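Long-range contact in COMB10 (Helicobacter pylori, PDB 2BHV), which forms a core subunit of the Com type IV secretion system and, as a VirB10 relative, probably helps build its envelope-spanning channel: residues N96-D104 / S208-I216. Sequence-based numbering, arbitrary orientation.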
ATOM      1  N   ASN A  96       9.440  -4.609 -11.112  1.00 61.99           N
ATOM      2  CA  ASN A  96       8.335  -3.939 -10.433  1.00 63.69           C
ATOM      3  C   ASN A  96       6.953  -4.100 -11.117  1.00 64.49           C
ATOM      4  O   ASN A  96       6.558  -3.263 -11.940  1.00 64.76           O
ATOM      5  CB  ASN A  96       8.673  -2.449 -10.224  1.00 63.78           C
ATOM      6  CG  ASN A  96       9.814  -2.231  -9.220  1.00 65.13           C
ATOM      7  OD1 ASN A  96       9.935  -2.957  -8.218  1.00 66.83           O
ATOM      8  ND2 ASN A  96      10.648  -1.221  -9.481  1.00 64.40           N
ATOM      9  N   LYS A  97       6.239  -5.188 -10.793  1.00 65.61           N
ATOM     10  CA  LYS A  97       4.754  -5.208 -10.870  1.00 66.54           C
ATOM     11  C   LYS A  97       4.313  -4.318  -9.702  1.00 66.94           C
ATOM     12  O   LYS A  97       3.963  -4.812  -8.612  1.00 66.69           O
ATOM     13  CB  LYS A  97       4.171  -6.631 -10.719  1.00 66.54           C
ATOM     14  CG  LYS A  97       4.244  -7.518 -11.973  1.00 67.03           C
ATOM     15  CD  LYS A  97       2.881  -7.676 -12.659  1.00 67.41           C
ATOM     16  CE  LYS A  97       2.578  -6.503 -13.591  1.00 68.28           C
ATOM     17  NZ  LYS A  97       1.223  -6.593 -14.217  1.00 68.09           N
ATOM     18  N   MET A  98       4.351  -3.003  -9.956  1.00 67.50           N
ATOM     19  CA  MET A  98       4.600  -1.991  -8.906  1.00 67.88           C
ATOM     20  C   MET A  98       3.545  -1.869  -7.787  1.00 67.01           C
ATOM     21  O   MET A  98       2.375  -2.271  -7.949  1.00 66.71           O
ATOM     22  CB  MET A  98       5.064  -0.633  -9.498  1.00 67.91           C
ATOM     23  CG  MET A  98       6.603  -0.387  -9.329  1.00 68.78           C
ATOM     24  SD  MET A  98       7.476   0.819 -10.413  1.00 69.83           S
ATOM     25  CE  MET A  98       6.510   2.330 -10.212  1.00 69.15           C
ATOM     26  N   GLY A  99       3.992  -1.313  -6.658  1.00 66.15           N
ATOM     27  CA  GLY A  99       3.443  -1.661  -5.350  1.00 64.84           C
ATOM     28  C   GLY A  99       4.323  -2.776  -4.805  1.00 63.68           C
ATOM     29  O   GLY A  99       5.141  -2.550  -3.898  1.00 63.60           O
ATOM     30  N   GLU A 100       4.174  -3.968  -5.393  1.00 62.24           N
ATOM     31  CA  GLU A 100       5.033  -5.115  -5.093  1.00 60.74           C
ATOM     32  C   GLU A 100       6.462  -4.959  -5.624  1.00 59.48           C
ATOM     33  O   GLU A 100       6.705  -4.286  -6.633  1.00 59.57           O
ATOM     34  CB  GLU A 100       4.414  -6.411  -5.628  1.00 61.06           C
ATOM     35  CG  GLU A 100       5.234  -7.675  -5.331  1.00 61.33           C
ATOM     36  CD  GLU A 100       4.372  -8.917  -5.139  1.00 61.86           C
ATOM     37  OE1 GLU A 100       3.228  -8.942  -5.644  1.00 62.38           O
ATOM     38  OE2 GLU A 100       4.841  -9.871  -4.473  1.00 62.01           O
ATOM     39  N   TYR A 101       7.390  -5.607  -4.923  1.00 57.50           N
ATOM     40  CA  TYR A 101       8.809  -5.586  -5.238  1.00 55.32           C
ATOM     41  C   TYR A 101       9.204  -6.987  -5.719  1.00 54.02           C
ATOM     42  O   TYR A 101       8.746  -8.000  -5.170  1.00 53.63           O
ATOM     43  CB  TYR A 101       9.568  -5.196  -3.968  1.00 54.98           C
ATOM     44  CG  TYR A 101      11.064  -5.433  -3.961  1.00 54.90           C
ATOM     45  CD1 TYR A 101      11.596  -6.723  -3.865  1.00 54.48           C
ATOM     46  CD2 TYR A 101      11.956  -4.354  -3.993  1.00 55.27           C
ATOM     47  CE1 TYR A 101      12.989  -6.934  -3.837  1.00 54.47           C
ATOM     48  CE2 TYR A 101      13.343  -4.552  -3.966  1.00 54.59           C
ATOM     49  CZ  TYR A 101      13.852  -5.840  -3.884  1.00 54.32           C
ATOM     50  OH  TYR A 101      15.214  -6.027  -3.854  1.00 53.62           O
ATOM     51  N   ARG A 102      10.025  -7.041  -6.764  1.00 52.00           N
ATOM     52  CA  ARG A 102      10.556  -8.304  -7.250  1.00 50.28           C
ATOM     53  C   ARG A 102      11.994  -8.156  -7.700  1.00 49.49           C
ATOM     54  O   ARG A 102      12.288  -7.341  -8.578  1.00 49.36           O
ATOM     55  CB  ARG A 102       9.721  -8.851  -8.401  1.00 50.09           C
ATOM     56  CG  ARG A 102      10.451  -9.964  -9.180  1.00 50.15           C
ATOM     57  CD  ARG A 102      10.544 -11.297  -8.394  1.00 48.77           C
ATOM     58  NE  ARG A 102       9.310 -12.060  -8.569  1.00 48.41           N
ATOM     59  CZ  ARG A 102       8.954 -12.664  -9.710  1.00 48.76           C
ATOM     60  NH1 ARG A 102       9.764 -12.614 -10.772  1.00 48.28           N
ATOM     61  NH2 ARG A 102       7.803 -13.342  -9.793  1.00 48.83           N
ATOM     62  N   LEU A 103      12.878  -8.959  -7.100  1.00 48.49           N
ATOM     63  CA  LEU A 103      14.314  -8.928  -7.397  1.00 47.66           C
ATOM     64  C   LEU A 103      14.721 -10.284  -7.895  1.00 47.40           C
ATOM     65  O   LEU A 103      14.448 -11.295  -7.223  1.00 47.71           O
ATOM     66  CB  LEU A 103      15.128  -8.626  -6.131  1.00 47.35           C
ATOM     67  CG  LEU A 103      16.540  -8.012  -6.167  1.00 47.18           C
ATOM     68  CD1 LEU A 103      17.377  -8.555  -5.035  1.00 46.43           C
ATOM     69  CD2 LEU A 103      17.267  -8.190  -7.483  1.00 47.56           C
ATOM     70  N   ASP A 104      15.377 -10.328  -9.051  1.00 46.83           N
ATOM     71  CA  ASP A 104      15.934 -11.580  -9.519  1.00 46.84           C
ATOM     72  C   ASP A 104      17.431 -11.470  -9.614  1.00 46.68           C
ATOM     73  O   ASP A 104      17.937 -10.529 -10.200  1.00 46.94           O
ATOM     74  CB  ASP A 104      15.339 -11.967 -10.867  1.00 46.84           C
ATOM     75  CG  ASP A 104      13.830 -12.073 -10.825  1.00 47.43           C
ATOM     76  OD1 ASP A 104      13.278 -12.471  -9.777  1.00 47.75           O
ATOM     77  OD2 ASP A 104      13.177 -11.753 -11.842  1.00 48.21           O
ATOM     78  N   SER A 208       0.051   3.551  -3.122  1.00 55.13           N
ATOM     79  CA  SER A 208       0.910   2.362  -3.161  1.00 55.68           C
ATOM     80  C   SER A 208       1.224   1.896  -4.600  1.00 55.88           C
ATOM     81  O   SER A 208       2.041   0.996  -4.799  1.00 56.03           O
ATOM     82  CB  SER A 208       0.357   1.214  -2.294  1.00 55.61           C
ATOM     83  OG  SER A 208      -0.651   0.487  -2.968  1.00 55.65           O
ATOM     84  N   LYS A 209       0.582   2.522  -5.589  1.00 56.15           N
ATOM     85  CA  LYS A 209       0.796   2.168  -7.003  1.00 56.33           C
ATOM     86  C   LYS A 209       2.268   2.302  -7.414  1.00 56.23           C
ATOM     87  O   LYS A 209       2.851   1.358  -7.954  1.00 56.36           O
ATOM     88  CB  LYS A 209      -0.124   2.969  -7.958  1.00 56.41           C
ATOM     89  CG  LYS A 209      -1.445   2.259  -8.367  1.00 56.23           C
ATOM     90  CD  LYS A 209      -1.750   2.485  -9.859  1.00 55.90           C
ATOM     91  CE  LYS A 209      -3.247   2.598 -10.158  1.00 55.67           C
ATOM     92  NZ  LYS A 209      -3.993   1.319  -9.994  1.00 55.78           N
ATOM     93  N   ILE A 210       2.867   3.462  -7.160  1.00 55.89           N
ATOM     94  CA  ILE A 210       4.313   3.598  -7.329  1.00 55.81           C
ATOM     95  C   ILE A 210       5.029   2.912  -6.140  1.00 55.38           C
ATOM     96  O   ILE A 210       4.485   2.852  -5.035  1.00 55.41           O
ATOM     97  CB  ILE A 210       4.737   5.080  -7.526  1.00 55.93           C
ATOM     98  CG1 ILE A 210       3.836   5.741  -8.585  1.00 56.12           C
ATOM     99  CG2 ILE A 210       6.228   5.179  -7.919  1.00 55.95           C
ATOM    100  CD1 ILE A 210       4.131   7.221  -8.861  1.00 56.05           C
ATOM    101  N   ALA A 211       6.219   2.359  -6.394  1.00 54.76           N
ATOM    102  CA  ALA A 211       6.960   1.578  -5.385  1.00 54.00           C
ATOM    103  C   ALA A 211       8.115   2.394  -4.835  1.00 53.29           C
ATOM    104  O   ALA A 211       8.576   3.310  -5.511  1.00 53.18           O
ATOM    105  CB  ALA A 211       7.477   0.264  -5.987  1.00 53.97           C
ATOM    106  N   PRO A 212       8.590   2.069  -3.609  1.00 52.80           N
ATOM    107  CA  PRO A 212       9.704   2.859  -3.075  1.00 52.23           C
ATOM    108  C   PRO A 212      11.025   2.377  -3.634  1.00 51.52           C
ATOM    109  O   PRO A 212      11.122   1.264  -4.149  1.00 51.63           O
ATOM    110  CB  PRO A 212       9.637   2.600  -1.565  1.00 52.27           C
ATOM    111  CG  PRO A 212       9.029   1.233  -1.442  1.00 52.41           C
ATOM    112  CD  PRO A 212       8.175   0.999  -2.675  1.00 52.77           C
ATOM    113  N   ILE A 213      12.033   3.222  -3.554  1.00 50.75           N
ATOM    114  CA  ILE A 213      13.367   2.795  -3.876  1.00 50.12           C
ATOM    115  C   ILE A 213      13.827   1.884  -2.745  1.00 49.50           C
ATOM    116  O   ILE A 213      13.702   2.214  -1.569  1.00 49.58           O
ATOM    117  CB  ILE A 213      14.340   3.987  -4.052  1.00 50.34           C
ATOM    118  CG1 ILE A 213      13.662   5.146  -4.799  1.00 50.29           C
ATOM    119  CG2 ILE A 213      15.618   3.533  -4.775  1.00 50.43           C
ATOM    120  CD1 ILE A 213      12.985   6.173  -3.884  1.00 50.64           C
ATOM    121  N   VAL A 214      14.310   0.713  -3.114  1.00 48.70           N
ATOM    122  CA  VAL A 214      14.857  -0.220  -2.161  1.00 47.99           C
ATOM    123  C   VAL A 214      16.312  -0.499  -2.509  1.00 47.71           C
ATOM    124  O   VAL A 214      16.638  -0.900  -3.626  1.00 47.48           O
ATOM    125  CB  VAL A 214      14.096  -1.533  -2.162  1.00 47.85           C
ATOM    126  CG1 VAL A 214      14.740  -2.510  -1.193  1.00 47.72           C
ATOM    127  CG2 VAL A 214      12.666  -1.301  -1.795  1.00 48.00           C
ATOM    128  N   VAL A 215      17.186  -0.285  -1.536  1.00 47.19           N
ATOM    129  CA  VAL A 215      18.577  -0.610  -1.715  1.00 46.98           C
ATOM    130  C   VAL A 215      18.954  -1.703  -0.731  1.00 46.89           C
ATOM    131  O   VAL A 215      18.560  -1.655   0.433  1.00 46.92           O
ATOM    132  CB  VAL A 215      19.497   0.638  -1.575  1.00 46.87           C
ATOM    133  CG1 VAL A 215      20.955   0.224  -1.418  1.00 46.77           C
ATOM    134  CG2 VAL A 215      19.326   1.550  -2.775  1.00 46.52           C
ATOM    135  N   ILE A 216      19.682  -2.703  -1.227  1.00 46.65           N
ATOM    136  CA  ILE A 216      20.317  -3.679  -0.376  1.00 46.38           C
ATOM    137  C   ILE A 216      21.810  -3.338  -0.350  1.00 46.55           C
ATOM    138  O   ILE A 216      22.519  -3.552  -1.336  1.00 46.68           O
ATOM    139  CB  ILE A 216      20.030  -5.092  -0.872  1.00 46.37           C
ATOM    140  CG1 ILE A 216      18.523  -5.366  -0.763  1.00 45.92           C
ATOM    141  CG2 ILE A 216      20.805  -6.114  -0.050  1.00 46.50           C
ATOM    142  CD1 ILE A 216      18.045  -6.546  -1.540  1.00 46.00           C
TER
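Ser208 O faces Gly99 CA in a bent, at best weak CA-H...O contact of 3.1 Å, with 126° at the hydrogen. Ser208 lies near the end of helix 196-209, part of the long helical arm that projects from the VirB10-type beta-barrel, before the chain returns to the barrel. The partner is the tip of the beta-hairpin that joins strands 87-94 and 103-111. Gly99 has a positive phi, in a conformation that calls for glycine, and the turn before it is an inverse gamma turn centred on Lys97. No hydrogen bond links 96-104 to 208-216; beyond the tip they run in the same direction, held by apolar side chains. Met98 packs its CG on Ala211 CB (3.5 Å), and a bend at chi3 turns CE alongside Ile210 CG2, 3.7 Å away. Further along, the Tyr101 ring slants across Val214, with CE2 3.6 Å from CB and CD2 3.8 Å from CG2. Tyr101 CG stands anti to its own backbone N (chi1 166°), which carries the ring toward the barrel and brings OH near Ile216 CD1. The Val214 backbone is tied elsewhere, its N bonding Ser58 OG, while Ile216 joins strand 56-57 through Ile56. The second subunit clasps the hairpin: its Asn201 ND2 bonds Tyr101 O, its Asn197 OD1 accepts from Leu103 N, and Val200 of that subunit packs on Tyr101. Where the hairpin enters the barrel sheet, Leu103 and Ile216 reach toward each other tip to tip, CD1 of Leu103 lying 4.1 Å from CD1 of Ile216.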